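Local coordinates for kojibiose phosphorylase (Gut metagenome, PDB 6W0P), which belongs to glycoside hydrolase family 65, joining an N-terminal beta-sandwich domain, a helical central catalytic domain and a C-terminal beta domain, at residues A[330-335]-A[399-404]; A[389-394]-A[455-460]. One frame throughout, in Å; residues are numbered along the deposited sequence.

In the fold
From the N terminus, the chain passes through the beta-strand domain and helix 308-324 before reaching the loop 330-335. Helices 351-361, 365-376 and 379-388 follow, then 389-394, the loop that leaves the last of them. A few residues on, 399-404 returns to 330-335 and closes contact 1. Helices 410-413, 418-434 and 437-458 come next, and the end of the last meets 389-394 in contact 2. The two closures therefore cross rather than nest, and the loop between helices 379-388 and 410-413 serves both. Their centres lie about 22 Å apart: contact 1 is deep in the chain, near residues of the N-terminal domain, whereas contact 2 reaches the second subunit.

Contact 1 of 2, residues A[330-335]-A[399-404]; sequences PTNTIG and ATRNGK
Arg401 reaches from its own loop across to Thr331, Asn332 and Thr333. CG stands anti to the backbone N (chi1 -173°), and a bend at chi2 carries the rest of the chain over to 330-335. CB and CG span the gap; CD is the first atom to touch, 3.7 Å from the methyl CG2 of Thr333. NE runs past the same methyl, which lies over one face of the guanidinium, and bonds outside the contact to Asn61 OD1. At the tip NH2 donates to the backbone O of Thr331 at 2.7 Å, with an N-H...O angle of 144°. The donor lies in the carbonyl plane on a lone pair, although the oxygen sits 23° out of the guanidinium plane. Asn332 OD1 comes to 3.4 Å from NH2 at the guanidinium edge, its amide plane nearly perpendicular; Lys257 hydrogen-bonds this oxygen, and Glu38 accepts from the amide nitrogen. NH1 donates to a water 3.0 Å away, and that water in turn donates to Thr331 O, which thus accepts two bonds. Phe374 of helix 365-376 packs on both Thr333 and Arg401. With donors used at NE, NH1 and NH2, the guanidinium is fixed in rotation, and its buried charge is probably met in part by the polar oxygens of Asn61, Thr331 and the water, joining two loops of the catalytic domain to residues of the N-terminal domain.

Contact 2 of 2, residues A[389-394]-A[455-460]; sequences LDSIGA and LLSRGQ
Ser457 OG accepts the backbone N-H of Ile392 at 3.2 Å, in a nearly straight bond with an N-H...O angle of 167°. This is the hydrogen bond that joins the loop 389-394 to the last turn of helix 437-458. Around it the contacts are those of small groups: Ser391 CB lies 3.7 Å from Ser457 OG, and Ile392 CG1 lies alongside the serine, 3.8 Å from its CB. CG1 of Ile392 is set between the backbone N and the carbonyl carbon (chi1 58°), which turns this branch to the serine. Beside this cluster, Ser391 OG rests on the aliphatic root of Arg458, 3.6 Å from CB.

The next shell holds these groups in place. Ser391 OG donates back to Leu389 O at 3.1 Å, from above the carbonyl plane, so the hydroxyl is tied to its own loop while it packs on the arginine. The one proton of Ser457 OG can go to the carbonyl of Lys453, its stronger partner, or of Phe454, one turn back, which leaves the oxygen to accept from Ile392. Arg458 bends at chi2 and carries its guanidinium beyond the contact to Tyr471 O.

Farther out, Asp390, at positive phi, is the C-prime residue of the Schellman motif ending helix 379-388, with Ser391 N bonded to Ala386 O. Asp390 also forms a salt bridge with Arg578 of the second subunit. The contact thus lies where two helices end: the loop leaving helix 379-388 runs along helix 437-458, Ala394 pairing through its backbone with Glu450. Past Gly459, the chain enters strand 460-461, whose Gln460 pairs with Ser469 of strand 468-469.

Contact 1 of 2, residues A[330-335]-A[399-404]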
ATOM      1  N   PRO A 330     -33.951   5.498   9.126  1.00 35.20           N
ATOM      2  CA  PRO A 330     -33.359   6.051   7.909  1.00 34.68           C
ATOM      3  C   PRO A 330     -31.886   6.466   8.048  1.00 34.39           C
ATOM      4  O   PRO A 330     -31.358   7.026   7.082  1.00 34.92           O
ATOM      5  CB  PRO A 330     -34.199   7.319   7.624  1.00 35.22           C
ATOM      6  CG  PRO A 330     -34.708   7.748   8.995  1.00 35.93           C
ATOM      7  CD  PRO A 330     -34.868   6.457   9.778  1.00 35.95           C
ATOM      8  N   THR A 331     -31.269   6.234   9.217  1.00 34.29           N
ATOM      9  CA  THR A 331     -29.802   6.351   9.438  1.00 33.91           C
ATOM     10  C   THR A 331     -29.182   4.952   9.585  1.00 32.90           C
ATOM     11  O   THR A 331     -28.006   4.863  10.001  1.00 33.25           O
ATOM     12  CB  THR A 331     -29.489   7.274  10.633  1.00 34.11           C
ATOM     13  OG1 THR A 331     -29.973   6.675  11.838  1.00 33.19           O
ATOM     14  CG2 THR A 331     -30.115   8.644  10.482  1.00 34.43           C
ATOM     15  N   ASN A 332     -29.920   3.888   9.286  1.00 32.75           N
ATOM     16  CA  ASN A 332     -29.400   2.495   9.380  1.00 32.14           C
ATOM     17  C   ASN A 332     -29.085   2.002   7.972  1.00 32.12           C
ATOM     18  O   ASN A 332     -29.702   2.502   7.024  1.00 31.65           O
ATOM     19  CB  ASN A 332     -30.362   1.532  10.076  1.00 32.29           C
ATOM     20  CG  ASN A 332     -30.299   1.591  11.586  1.00 32.36           C
ATOM     21  OD1 ASN A 332     -29.387   2.196  12.148  1.00 33.69           O
ATOM     22  ND2 ASN A 332     -31.274   0.990  12.248  1.00 31.55           N
ATOM     23  N   THR A 333     -28.165   1.047   7.848  1.00 32.31           N
ATOM     24  CA  THR A 333     -27.833   0.423   6.550  1.00 32.34           C
ATOM     25  C   THR A 333     -27.544  -1.062   6.771  1.00 32.00           C
ATOM     26  O   THR A 333     -27.484  -1.506   7.926  1.00 32.59           O
ATOM     27  CB  THR A 333     -26.659   1.145   5.875  1.00 32.23           C
ATOM     28  OG1 THR A 333     -26.523   0.672   4.531  1.00 32.84           O
ATOM     29  CG2 THR A 333     -25.359   0.919   6.604  1.00 32.58           C
ATOM     30  N   ILE A 334     -27.369  -1.780   5.672  1.00 30.87           N
ATOM     31  CA  ILE A 334     -27.047  -3.231   5.652  1.00 30.32           C
ATOM     32  C   ILE A 334     -25.518  -3.373   5.596  1.00 30.32           C
ATOM     33  O   ILE A 334     -24.910  -2.853   4.638  1.00 30.34           O
ATOM     34  CB  ILE A 334     -27.746  -3.890   4.447  1.00 29.46           C
ATOM     35  CG1 ILE A 334     -29.258  -3.656   4.499  1.00 29.46           C
ATOM     36  CG2 ILE A 334     -27.390  -5.356   4.350  1.00 29.65           C
ATOM     37  CD1 ILE A 334     -30.037  -4.323   3.409  1.00 29.65           C
ATOM     38  N   GLY A 335     -24.930  -4.054   6.577  1.00 30.13           N
ATOM     39  CA  GLY A 335     -23.532  -4.522   6.516  1.00 29.94           C
ATOM     40  C   GLY A 335     -23.368  -5.747   5.607  1.00 29.45           C
ATOM     41  O   GLY A 335     -24.307  -6.563   5.489  1.00 28.48           O
ATOM     42  N   ALA A 399     -16.288   1.564   1.426  1.00 30.60           N
ATOM     43  CA  ALA A 399     -16.695   0.891   2.674  1.00 31.19           C
ATOM     44  C   ALA A 399     -16.912   1.934   3.767  1.00 31.92           C
ATOM     45  O   ALA A 399     -15.994   2.754   3.988  1.00 31.79           O
ATOM     46  CB  ALA A 399     -15.647  -0.117   3.062  1.00 31.79           C
ATOM     47  N   THR A 400     -18.065   1.874   4.443  1.00 32.04           N
ATOM     48  CA  THR A 400     -18.422   2.826   5.525  1.00 32.49           C
ATOM     49  C   THR A 400     -19.562   2.279   6.385  1.00 31.92           C
ATOM     50  O   THR A 400     -20.392   1.474   5.846  1.00 31.69           O
ATOM     51  CB  THR A 400     -18.799   4.183   4.919  1.00 33.50           C
ATOM     52  OG1 THR A 400     -18.737   5.154   5.956  1.00 33.85           O
ATOM     53  CG2 THR A 400     -20.175   4.200   4.287  1.00 34.04           C
ATOM     54  N   ARG A 401     -19.582   2.680   7.664  1.00 30.65           N
ATOM     55  CA  ARG A 401     -20.837   2.785   8.438  1.00 30.60           C
ATOM     56  C   ARG A 401     -21.204   4.253   8.696  1.00 30.72           C
ATOM     57  O   ARG A 401     -22.401   4.565   8.597  1.00 30.41           O
ATOM     58  CB  ARG A 401     -20.789   1.981   9.739  1.00 30.60           C
ATOM     59  CG  ARG A 401     -22.125   1.944  10.477  1.00 30.38           C
ATOM     60  CD  ARG A 401     -23.270   1.344   9.676  1.00 30.61           C
ATOM     61  NE  ARG A 401     -24.559   1.617  10.293  1.00 30.67           N
ATOM     62  CZ  ARG A 401     -25.171   2.800  10.273  1.00 31.21           C
ATOM     63  NH1 ARG A 401     -24.639   3.832   9.641  1.00 31.56           N
ATOM     64  NH2 ARG A 401     -26.321   2.954  10.897  1.00 31.71           N
ATOM     65  N   ASN A 402     -20.251   5.139   8.995  1.00 31.35           N
ATOM     66  CA  ASN A 402     -20.596   6.511   9.475  1.00 32.60           C
ATOM     67  C   ASN A 402     -20.633   7.507   8.307  1.00 33.48           C
ATOM     68  O   ASN A 402     -20.996   8.665   8.563  1.00 34.46           O
ATOM     69  CB  ASN A 402     -19.706   6.982  10.629  1.00 32.76           C
ATOM     70  CG  ASN A 402     -18.343   7.466  10.187  1.00 33.69           C
ATOM     71  OD1 ASN A 402     -17.982   7.264   9.023  1.00 34.09           O
ATOM     72  ND2 ASN A 402     -17.582   8.071  11.107  1.00 33.14           N
ATOM     73  N   GLY A 403     -20.331   7.063   7.079  1.00 33.74           N
ATOM     74  CA  GLY A 403     -20.340   7.889   5.856  1.00 33.34           C
ATOM     75  C   GLY A 403     -18.935   8.229   5.381  1.00 33.36           C
ATOM     76  O   GLY A 403     -18.765   8.610   4.187  1.00 33.76           O
ATOM     77  N   LYS A 404     -17.950   8.137   6.268  1.00 33.37           N
ATOM     78  CA  LYS A 404     -16.528   8.381   5.914  1.00 34.18           C
ATOM     79  C   LYS A 404     -15.942   7.121   5.273  1.00 33.39           C
ATOM     80  O   LYS A 404     -16.388   6.001   5.614  1.00 32.48           O
ATOM     81  CB  LYS A 404     -15.687   8.757   7.135  1.00 34.97           C
ATOM     82  CG  LYS A 404     -16.086  10.070   7.776  1.00 36.24           C
ATOM     83  CD  LYS A 404     -15.118  10.525   8.825  1.00 37.30           C
ATOM     84  CE  LYS A 404     -15.481  11.903   9.339  1.00 38.93           C
ATOM     85  NZ  LYS A 404     -15.023  12.073  10.736  1.00 40.16           N
TER
HETATM   86  O   HOH W   1     -25.458   6.705   9.735  1.00 31.59           O

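Contact 2 of 2, residues A[389-394]-A[455-460]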
ATOM      1  N   LEU A 389     -10.134  13.574  -2.215  1.00 33.92           N
ATOM      2  CA  LEU A 389      -9.723  13.154  -3.581  1.00 33.60           C
ATOM      3  C   LEU A 389      -9.605  14.360  -4.527  1.00 33.92           C
ATOM      4  O   LEU A 389      -9.714  14.150  -5.748  1.00 33.54           O
ATOM      5  CB  LEU A 389     -10.730  12.134  -4.132  1.00 33.24           C
ATOM      6  CG  LEU A 389     -10.855  10.829  -3.350  1.00 32.47           C
ATOM      7  CD1 LEU A 389     -11.842   9.884  -4.026  1.00 32.15           C
ATOM      8  CD2 LEU A 389      -9.498  10.165  -3.186  1.00 32.26           C
ATOM      9  N   ASP A 390      -9.361  15.565  -4.010  1.00 34.79           N
ATOM     10  CA  ASP A 390      -9.094  16.783  -4.836  1.00 35.68           C
ATOM     11  C   ASP A 390     -10.219  16.990  -5.864  1.00 35.69           C
ATOM     12  O   ASP A 390      -9.942  17.451  -6.994  1.00 35.32           O
ATOM     13  CB  ASP A 390      -7.700  16.708  -5.476  1.00 36.05           C
ATOM     14  CG  ASP A 390      -6.579  16.908  -4.461  1.00 36.09           C
ATOM     15  OD1 ASP A 390      -6.889  17.212  -3.296  1.00 37.38           O
ATOM     16  OD2 ASP A 390      -5.415  16.753  -4.827  1.00 36.02           O
ATOM     17  N   SER A 391     -11.453  16.710  -5.441  1.00 35.48           N
ATOM     18  CA  SER A 391     -12.696  16.821  -6.235  1.00 35.35           C
ATOM     19  C   SER A 391     -13.716  17.618  -5.430  1.00 35.64           C
ATOM     20  O   SER A 391     -13.401  17.943  -4.259  1.00 36.07           O
ATOM     21  CB  SER A 391     -13.199  15.432  -6.600  1.00 34.97           C
ATOM     22  OG  SER A 391     -12.228  14.750  -7.389  1.00 34.11           O
ATOM     23  N   ILE A 392     -14.873  17.908  -6.032  1.00 36.69           N
ATOM     24  CA  ILE A 392     -16.037  18.561  -5.358  1.00 37.87           C
ATOM     25  C   ILE A 392     -17.274  17.657  -5.478  1.00 38.38           C
ATOM     26  O   ILE A 392     -17.160  16.525  -6.031  1.00 36.89           O
ATOM     27  CB  ILE A 392     -16.257  19.987  -5.894  1.00 39.34           C
ATOM     28  CG1 ILE A 392     -16.497  20.034  -7.404  1.00 39.59           C
ATOM     29  CG2 ILE A 392     -15.094  20.899  -5.464  1.00 39.40           C
ATOM     30  CD1 ILE A 392     -17.103  21.362  -7.868  1.00 40.00           C
ATOM     31  N   GLY A 393     -18.398  18.086  -4.906  1.00 37.99           N
ATOM     32  CA  GLY A 393     -19.617  17.261  -4.862  1.00 37.09           C
ATOM     33  C   GLY A 393     -19.479  16.141  -3.840  1.00 36.93           C
ATOM     34  O   GLY A 393     -18.844  16.359  -2.789  1.00 36.76           O
ATOM     35  N   ALA A 394     -20.108  14.996  -4.099  1.00 35.50           N
ATOM     36  CA  ALA A 394     -20.231  13.898  -3.118  1.00 35.36           C
ATOM     37  C   ALA A 394     -19.648  12.614  -3.728  1.00 34.58           C
ATOM     38  O   ALA A 394     -20.175  12.155  -4.758  1.00 35.16           O
ATOM     39  CB  ALA A 394     -21.670  13.729  -2.693  1.00 35.22           C
ATOM     40  N   LEU A 455     -18.606  13.590 -10.187  1.00 36.48           N
ATOM     41  CA  LEU A 455     -18.286  12.846 -11.430  1.00 36.29           C
ATOM     42  C   LEU A 455     -17.665  13.813 -12.444  1.00 36.99           C
ATOM     43  O   LEU A 455     -16.753  13.384 -13.171  1.00 36.22           O
ATOM     44  CB  LEU A 455     -19.545  12.173 -11.972  1.00 36.14           C
ATOM     45  CG  LEU A 455     -20.030  10.955 -11.192  1.00 36.77           C
ATOM     46  CD1 LEU A 455     -21.247  10.332 -11.872  1.00 37.73           C
ATOM     47  CD2 LEU A 455     -18.931   9.910 -11.025  1.00 36.12           C
ATOM     48  N   LEU A 456     -18.135  15.066 -12.474  1.00 38.29           N
ATOM     49  CA  LEU A 456     -17.673  16.118 -13.431  1.00 39.36           C
ATOM     50  C   LEU A 456     -16.310  16.680 -13.027  1.00 37.51           C
ATOM     51  O   LEU A 456     -15.608  17.140 -13.924  1.00 35.70           O
ATOM     52  CB  LEU A 456     -18.702  17.253 -13.500  1.00 42.57           C
ATOM     53  CG  LEU A 456     -19.927  16.959 -14.359  1.00 44.84           C
ATOM     54  CD1 LEU A 456     -21.019  17.992 -14.120  1.00 46.49           C
ATOM     55  CD2 LEU A 456     -19.549  16.905 -15.829  1.00 45.52           C
ATOM     56  N   SER A 457     -15.971  16.666 -11.735  1.00 37.00           N
ATOM     57  CA  SER A 457     -14.667  17.145 -11.213  1.00 36.69           C
ATOM     58  C   SER A 457     -13.604  16.040 -11.231  1.00 35.70           C
ATOM     59  O   SER A 457     -12.442  16.364 -11.453  1.00 34.79           O
ATOM     60  CB  SER A 457     -14.814  17.721  -9.846  1.00 37.89           C
ATOM     61  OG  SER A 457     -15.577  16.873  -9.017  1.00 38.39           O
ATOM     62  N   ARG A 458     -13.961  14.787 -10.936  1.00 35.91           N
ATOM     63  CA  ARG A 458     -12.991  13.664 -10.892  1.00 33.96           C
ATOM     64  C   ARG A 458     -12.800  13.170 -12.326  1.00 34.09           C
ATOM     65  O   ARG A 458     -11.680  12.730 -12.686  1.00 33.44           O
ATOM     66  CB  ARG A 458     -13.473  12.563  -9.937  1.00 34.13           C
ATOM     67  CG  ARG A 458     -12.607  11.301  -9.915  1.00 33.15           C
ATOM     68  CD  ARG A 458     -11.142  11.633  -9.685  1.00 33.03           C
ATOM     69  NE  ARG A 458     -10.266  10.472  -9.596  1.00 33.03           N
ATOM     70  CZ  ARG A 458      -9.814   9.759 -10.620  1.00 32.81           C
ATOM     71  NH1 ARG A 458     -10.136  10.059 -11.867  1.00 33.18           N
ATOM     72  NH2 ARG A 458      -9.004   8.748 -10.393  1.00 33.32           N
ATOM     73  N   GLY A 459     -13.875  13.208 -13.114  1.00 34.53           N
ATOM     74  CA  GLY A 459     -13.808  13.017 -14.573  1.00 35.23           C
ATOM     75  C   GLY A 459     -12.973  14.117 -15.206  1.00 35.53           C
ATOM     76  O   GLY A 459     -12.997  15.233 -14.686  1.00 35.89           O
ATOM     77  N   GLN A 460     -12.216  13.809 -16.255  1.00 36.20           N
ATOM     78  CA  GLN A 460     -11.357  14.804 -16.954  1.00 36.36           C
ATOM     79  C   GLN A 460     -11.553  14.690 -18.470  1.00 35.78           C
ATOM     80  O   GLN A 460     -11.920  13.585 -18.973  1.00 33.36           O
ATOM     81  CB  GLN A 460      -9.878  14.583 -16.625  1.00 37.70           C
ATOM     82  CG  GLN A 460      -9.547  14.594 -15.136  1.00 39.13           C
ATOM     83  CD  GLN A 460      -8.138  14.098 -14.884  1.00 41.21           C
ATOM     84  OE1 GLN A 460      -7.226  14.905 -14.692  1.00 44.13           O
ATOM     85  NE2 GLN A 460      -7.939  12.778 -14.899  1.00 38.61           N
TER